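Peptidase M3B, oligoendopeptidase F (Enterococcus faecium, PDB 2QR4) probably hydrolyses peptide bonds in oligopeptides, acting as a zinc-dependent metallopeptidase of family M3. Local coordinates at residues A195-L200 against D483-F488; V162-E167 against Y201-Q206. One frame throughout, in Å; residues are numbered along the deposited sequence.

Interaction 1: A195-L200 against D483-F488; sequences AAFKGL and DPEIKF
The carboxylate of Asp-483, a residue whose CB lies 4.3 Å from Phe-197 CE2, is gripped at both oxygens: OD1 is hydrogen-bonded to His-280 ND1 and OD2 to the backbone N of Met-281. This ties the loop after helix 461-476 to the 280-281 region just where its 3-10 turn, 485-487, packs against helix 190-206 in the largely helical M3 peptidase fold. Phe-197 carries the apolar part of the contact from the helix side. Its CG is anti to the backbone N (chi1 177°), and the ring reaches out from the helix until CE2 meets Glu-485 CB at 3.5 Å. At the ring's edge, close to its plane, the Ile-486 methyl CD1 lies 4.0 Å from CE1. The rings of Tyr-201 and Tyr-282 also meet that of Phe-197, and Tyr-181, on helix 178-185, touches it, so the contact is part of a buried aromatic cluster.

Glu-485 combines apolar and polar contacts. Its CB points at the helix and meets the ring, while the bend at chi2 (86°) brings CD round toward Lys-198. The carboxylate plane stands at 64° to the Phe-197 ring. OE1 stays 3.8 Å from Phe-197 CE2; OE2 instead rests on the methylenes of Lys-198. The ammonium group does not close onto it: Lys-198 NZ forms its salt bridge with Glu-194, one helical turn back, and is 4.8 Å from Glu-485 OE2. The opposite charges may still attract across that distance, but the contact itself is with the aliphatic chain, Lys-198 CG being 3.3 Å and CE 3.5 Å from Glu-485 OE2.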
loop_
_atom_site.group_PDB
_atom_site.type_symbol
_atom_site.label_atom_id
_atom_site.label_comp_id
_atom_site.label_asym_id
_atom_site.label_seq_id
_atom_site.Cartn_x
_atom_site.Cartn_y
_atom_site.Cartn_z
ATOM N N ALA A 195 -9.182 14.176 -27.812
ATOM C CA ALA A 195 -7.757 13.910 -27.665
ATOM C C ALA A 195 -7.311 13.962 -26.194
ATOM O O ALA A 195 -6.475 13.169 -25.781
ATOM C CB ALA A 195 -6.955 14.877 -28.526
ATOM N N ALA A 196 -7.874 14.890 -25.418
ATOM C CA ALA A 196 -7.572 15.006 -23.982
ATOM C C ALA A 196 -8.060 13.795 -23.240
ATOM O O ALA A 196 -7.357 13.247 -22.396
ATOM C CB ALA A 196 -8.217 16.267 -23.371
ATOM N N PHE A 197 -9.278 13.385 -23.563
ATOM C CA PHE A 197 -9.920 12.244 -22.931
ATOM C C PHE A 197 -9.094 10.983 -23.179
ATOM O O PHE A 197 -8.742 10.285 -22.232
ATOM C CB PHE A 197 -11.344 12.118 -23.486
ATOM C CG PHE A 197 -12.112 10.938 -22.987
ATOM C CD1 PHE A 197 -12.815 11.000 -21.795
ATOM C CD2 PHE A 197 -12.179 9.774 -23.740
ATOM C CE1 PHE A 197 -13.550 9.914 -21.346
ATOM C CE2 PHE A 197 -12.904 8.681 -23.294
ATOM C CZ PHE A 197 -13.593 8.751 -22.093
ATOM N N LYS A 198 -8.756 10.718 -24.441
ATOM C CA LYS A 198 -7.951 9.533 -24.816
ATOM C C LYS A 198 -6.512 9.556 -24.313
ATOM O O LYS A 198 -5.951 8.513 -23.955
ATOM C CB LYS A 198 -7.960 9.319 -26.336
ATOM C CG LYS A 198 -9.199 8.577 -26.789
ATOM C CD LYS A 198 -9.530 8.739 -28.259
ATOM C CE LYS A 198 -10.882 8.097 -28.505
ATOM N NZ LYS A 198 -11.316 8.271 -29.908
ATOM N N GLY A 199 -5.921 10.746 -24.280
ATOM C CA GLY A 199 -4.586 10.907 -23.716
ATOM C C GLY A 199 -4.567 10.542 -22.238
ATOM O O GLY A 199 -3.714 9.770 -21.788
ATOM N N LEU A 200 -5.521 11.084 -21.482
ATOM C CA LEU A 200 -5.524 10.912 -20.032
ATOM C C LEU A 200 -5.766 9.457 -19.713
ATOM O O LEU A 200 -5.068 8.866 -18.894
ATOM C CB LEU A 200 -6.594 11.781 -19.365
ATOM C CG LEU A 200 -6.722 11.650 -17.840
ATOM C CD1 LEU A 200 -5.958 12.739 -17.095
ATOM C CD2 LEU A 200 -8.173 11.678 -17.424
ATOM N N ASP A 483 -17.696 4.050 -24.474
ATOM C CA ASP A 483 -16.279 4.303 -24.697
ATOM C C ASP A 483 -15.457 3.288 -23.904
ATOM O O ASP A 483 -15.673 3.115 -22.710
ATOM C CB ASP A 483 -15.915 5.716 -24.227
ATOM C CG ASP A 483 -16.575 6.810 -25.066
ATOM O OD1 ASP A 483 -16.330 6.853 -26.298
ATOM O OD2 ASP A 483 -17.311 7.645 -24.483
ATOM N N PRO A 484 -14.516 2.607 -24.565
ATOM C CA PRO A 484 -13.667 1.659 -23.828
ATOM C C PRO A 484 -12.844 2.340 -22.740
ATOM O O PRO A 484 -12.541 1.733 -21.708
ATOM C CB PRO A 484 -12.749 1.045 -24.899
ATOM C CG PRO A 484 -13.007 1.797 -26.172
ATOM C CD PRO A 484 -14.228 2.669 -26.012
ATOM N N GLU A 485 -12.510 3.606 -22.944
ATOM C CA GLU A 485 -11.658 4.302 -21.992
ATOM C C GLU A 485 -12.316 4.411 -20.621
ATOM O O GLU A 485 -11.640 4.365 -19.589
ATOM C CB GLU A 485 -11.294 5.682 -22.528
ATOM C CG GLU A 485 -10.358 5.665 -23.750
ATOM C CD GLU A 485 -11.080 5.523 -25.078
ATOM O OE1 GLU A 485 -12.327 5.412 -25.102
ATOM O OE2 GLU A 485 -10.385 5.537 -26.108
ATOM N N ILE A 486 -13.636 4.538 -20.599
ATOM C CA ILE A 486 -14.312 4.864 -19.349
ATOM C C ILE A 486 -14.374 3.677 -18.399
ATOM O O ILE A 486 -14.741 3.827 -17.247
ATOM C CB ILE A 486 -15.731 5.416 -19.585
ATOM C CG1 ILE A 486 -16.093 6.380 -18.464
ATOM C CG2 ILE A 486 -16.751 4.295 -19.683
ATOM C CD1 ILE A 486 -15.359 7.705 -18.572
ATOM N N LYS A 487 -14.018 2.492 -18.880
ATOM C CA LYS A 487 -13.934 1.331 -17.995
ATOM C C LYS A 487 -12.881 1.531 -16.897
ATOM O O LYS A 487 -12.917 0.854 -15.870
ATOM C CB LYS A 487 -13.622 0.056 -18.786
ATOM C CG LYS A 487 -14.674 -0.300 -19.801
ATOM C CD LYS A 487 -14.216 -1.434 -20.697
ATOM C CE LYS A 487 -14.106 -2.720 -19.935
ATOM N NZ LYS A 487 -14.129 -3.885 -20.868
ATOM N N PHE A 488 -11.950 2.459 -17.108
ATOM C CA PHE A 488 -10.838 2.637 -16.170
ATOM C C PHE A 488 -11.019 3.841 -15.257
ATOM O O PHE A 488 -10.203 4.084 -14.364
ATOM C CB PHE A 488 -9.510 2.718 -16.931
ATOM C CG PHE A 488 -9.345 1.626 -17.960
ATOM C CD1 PHE A 488 -9.225 0.291 -17.567
ATOM C CD2 PHE A 488 -9.334 1.926 -19.313
ATOM C CE1 PHE A 488 -9.072 -0.725 -18.505
ATOM C CE2 PHE A 488 -9.182 0.905 -20.273
ATOM C CZ PHE A 488 -9.050 -0.413 -19.865
#

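Interaction 2: V162-E167 against Y201-Q206; sequences VFPTIE and YSVYEQ
The lead-in to a small antiparallel beta-hairpin, strands 165-167 and 173-175, runs over the last turns of helix 190-206, with Phe-163 and Pro-164 resting on Val-203. Backbone hydrogen bonds of Pro-164 with Leu-176 and of Ile-166 with Val-174 pair this segment with residues 174-176, in and just after the partner strand. The CB of Val-203 is directed toward it. With chi1 at 172°, CG2 lies beside the backbone N, anti to the carbonyl carbon, and this methyl sits 3.7 Å from Phe-163 CD1 and 4.1 Å from Pro-164 CD, also nearing the carbonyl oxygen of Val-162. The second methyl, CG1, is 3.8 Å from Phe-163 CE1.

The Phe-163 ring continues from Val-203 to Tyr-204. Tyr-204 CE2 lies near the plane of the Phe-163 ring at its edge, 3.7 Å from CE1, but the two planes are inclined at 41° and the centroids are 5.8 Å apart, an oblique pairing. A hydrogen bond from Asn-157 to the Tyr-204 hydroxyl fixes the far end of that ring, and His-178 packs edge-to-face with Phe-163. Beside Val-203, Ser-202 OG is hydrogen-bonded to Gly-199 O and meets Pro-164 through a van der Waals contact, 3.9 Å from CG.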
loop_
_atom_site.group_PDB
_atom_site.type_symbol
_atom_site.label_atom_id
_atom_site.label_comp_id
_atom_site.label_asym_id
_atom_site.label_seq_id
_atom_site.Cartn_x
_atom_site.Cartn_y
_atom_site.Cartn_z
ATOM N N VAL A 162 2.896 11.120 -15.585
ATOM C CA VAL A 162 2.875 12.224 -16.547
ATOM C C VAL A 162 2.093 11.788 -17.783
ATOM O O VAL A 162 2.193 10.644 -18.231
ATOM C CB VAL A 162 4.279 12.840 -16.914
ATOM C CG1 VAL A 162 5.368 12.430 -15.933
ATOM C CG2 VAL A 162 4.673 12.506 -18.329
ATOM N N PHE A 163 1.287 12.710 -18.300
ATOM C CA PHE A 163 0.337 12.414 -19.365
ATOM C C PHE A 163 0.858 12.880 -20.715
ATOM O O PHE A 163 1.760 13.716 -20.780
ATOM C CB PHE A 163 -1.011 13.058 -19.036
ATOM C CG PHE A 163 -1.622 12.533 -17.776
ATOM C CD1 PHE A 163 -2.446 11.419 -17.806
ATOM C CD2 PHE A 163 -1.334 13.117 -16.555
ATOM C CE1 PHE A 163 -2.997 10.907 -16.637
ATOM C CE2 PHE A 163 -1.889 12.616 -15.385
ATOM C CZ PHE A 163 -2.718 11.506 -15.432
ATOM N N PRO A 164 0.293 12.350 -21.805
ATOM C CA PRO A 164 0.937 12.693 -23.057
ATOM C C PRO A 164 0.628 14.122 -23.490
ATOM O O PRO A 164 -0.177 14.812 -22.870
ATOM C CB PRO A 164 0.361 11.676 -24.069
ATOM C CG PRO A 164 -0.634 10.848 -23.334
ATOM C CD PRO A 164 -0.884 11.484 -21.991
ATOM N N THR A 165 1.310 14.541 -24.544
ATOM C CA THR A 165 1.068 15.782 -25.251
ATOM C C THR A 165 -0.074 15.596 -26.248
ATOM O O THR A 165 -0.221 14.531 -26.836
ATOM C CB THR A 165 2.363 16.148 -26.031
ATOM O OG1 THR A 165 3.084 17.154 -25.316
ATOM C CG2 THR A 165 2.069 16.619 -27.444
ATOM N N ILE A 166 -0.873 16.632 -26.454
ATOM C CA ILE A 166 -1.847 16.620 -27.534
ATOM C C ILE A 166 -1.681 17.882 -28.373
ATOM O O ILE A 166 -0.902 18.765 -28.017
ATOM C CB ILE A 166 -3.291 16.600 -26.993
ATOM C CG1 ILE A 166 -3.562 17.867 -26.171
ATOM C CG2 ILE A 166 -3.536 15.342 -26.174
ATOM C CD1 ILE A 166 -5.012 18.094 -25.801
ATOM N N GLU A 167 -2.416 17.970 -29.480
ATOM C CA GLU A 167 -2.540 19.237 -30.200
ATOM C C GLU A 167 -3.687 20.009 -29.579
ATOM O O GLU A 167 -4.795 19.488 -29.470
ATOM C CB GLU A 167 -2.820 19.030 -31.694
ATOM C CG GLU A 167 -2.697 20.333 -32.494
ATOM C CD GLU A 167 -3.412 20.307 -33.841
ATOM O OE1 GLU A 167 -3.885 21.379 -34.276
ATOM O OE2 GLU A 167 -3.505 19.228 -34.464
ATOM N N TYR A 201 -6.747 8.872 -20.391
ATOM C CA TYR A 201 -7.108 7.487 -20.130
ATOM C C TYR A 201 -6.075 6.473 -20.603
ATOM O O TYR A 201 -6.016 5.374 -20.070
ATOM C CB TYR A 201 -8.514 7.173 -20.631
ATOM C CG TYR A 201 -9.559 7.659 -19.658
ATOM C CD1 TYR A 201 -9.857 6.932 -18.518
ATOM C CD2 TYR A 201 -10.202 8.871 -19.844
ATOM C CE1 TYR A 201 -10.799 7.390 -17.592
ATOM C CE2 TYR A 201 -11.140 9.335 -18.932
ATOM C CZ TYR A 201 -11.440 8.580 -17.813
ATOM O OH TYR A 201 -12.376 9.032 -16.907
ATOM N N SER A 202 -5.242 6.829 -21.575
ATOM C CA SER A 202 -4.185 5.899 -21.970
ATOM C C SER A 202 -3.281 5.614 -20.767
ATOM O O SER A 202 -2.778 4.519 -20.607
ATOM C CB SER A 202 -3.373 6.434 -23.157
ATOM O OG SER A 202 -2.676 7.620 -22.806
ATOM N N VAL A 203 -3.105 6.600 -19.901
ATOM C CA VAL A 203 -2.249 6.429 -18.736
ATOM C C VAL A 203 -2.921 5.638 -17.608
ATOM O O VAL A 203 -2.292 4.782 -16.998
ATOM C CB VAL A 203 -1.733 7.801 -18.208
ATOM C CG1 VAL A 203 -0.998 7.629 -16.889
ATOM C CG2 VAL A 203 -0.818 8.449 -19.247
ATOM N N TYR A 204 -4.187 5.925 -17.315
ATOM C CA TYR A 204 -4.909 5.117 -16.327
ATOM C C TYR A 204 -5.010 3.662 -16.736
ATOM O O TYR A 204 -4.896 2.767 -15.903
ATOM C CB TYR A 204 -6.270 5.732 -15.967
ATOM C CG TYR A 204 -6.034 6.925 -15.104
ATOM C CD1 TYR A 204 -5.622 6.776 -13.785
ATOM C CD2 TYR A 204 -6.102 8.206 -15.631
ATOM C CE1 TYR A 204 -5.333 7.875 -13.000
ATOM C CE2 TYR A 204 -5.823 9.308 -14.858
ATOM C CZ TYR A 204 -5.440 9.140 -13.546
ATOM O OH TYR A 204 -5.164 10.243 -12.791
ATOM N N GLU A 205 -5.184 3.417 -18.024
ATOM C CA GLU A 205 -5.188 2.054 -18.519
ATOM C C GLU A 205 -3.828 1.375 -18.278
ATOM O O GLU A 205 -3.756 0.237 -17.816
ATOM C CB GLU A 205 -5.573 2.025 -19.998
ATOM C CG GLU A 205 -5.260 0.699 -20.717
ATOM C CD GLU A 205 -5.880 0.609 -22.110
ATOM O OE1 GLU A 205 -6.011 1.646 -22.794
ATOM O OE2 GLU A 205 -6.237 -0.507 -22.531
ATOM N N GLN A 206 -2.745 2.069 -18.589
ATOM C CA GLN A 206 -1.429 1.494 -18.367
ATOM C C GLN A 206 -1.221 1.085 -16.908
ATOM O O GLN A 206 -0.606 0.057 -16.627
ATOM C CB GLN A 206 -0.345 2.492 -18.748
ATOM C CG GLN A 206 1.037 1.865 -18.906
ATOM C CD GLN A 206 2.128 2.917 -18.940
ATOM O OE1 GLN A 206 1.907 4.062 -19.371
ATOM N NE2 GLN A 206 3.311 2.543 -18.480
#

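Helix 190-206 serves both contacts, receiving the 483-488 turn on one part of its surface and the approach to the hairpin on another; the centres of the two contacts lie about 9 Å apart. Interaction 1 is the more buried and joins parts distant in sequence; interaction 2 joins segments 34 residues apart, is only partly buried, and lies beside the second subunit, where Gln-206 is hydrogen-bonded to Asp-160 O of that chain. Each centres on a phenylalanine, but charged chains border the first, whereas the second is chiefly apolar and aromatic. The two are in direct contact: Leu-200 CD1 packs 3.5 Å from Phe-163 CE1, and Ile-486 CD1 lies 3.7 Å from Tyr-201 OH.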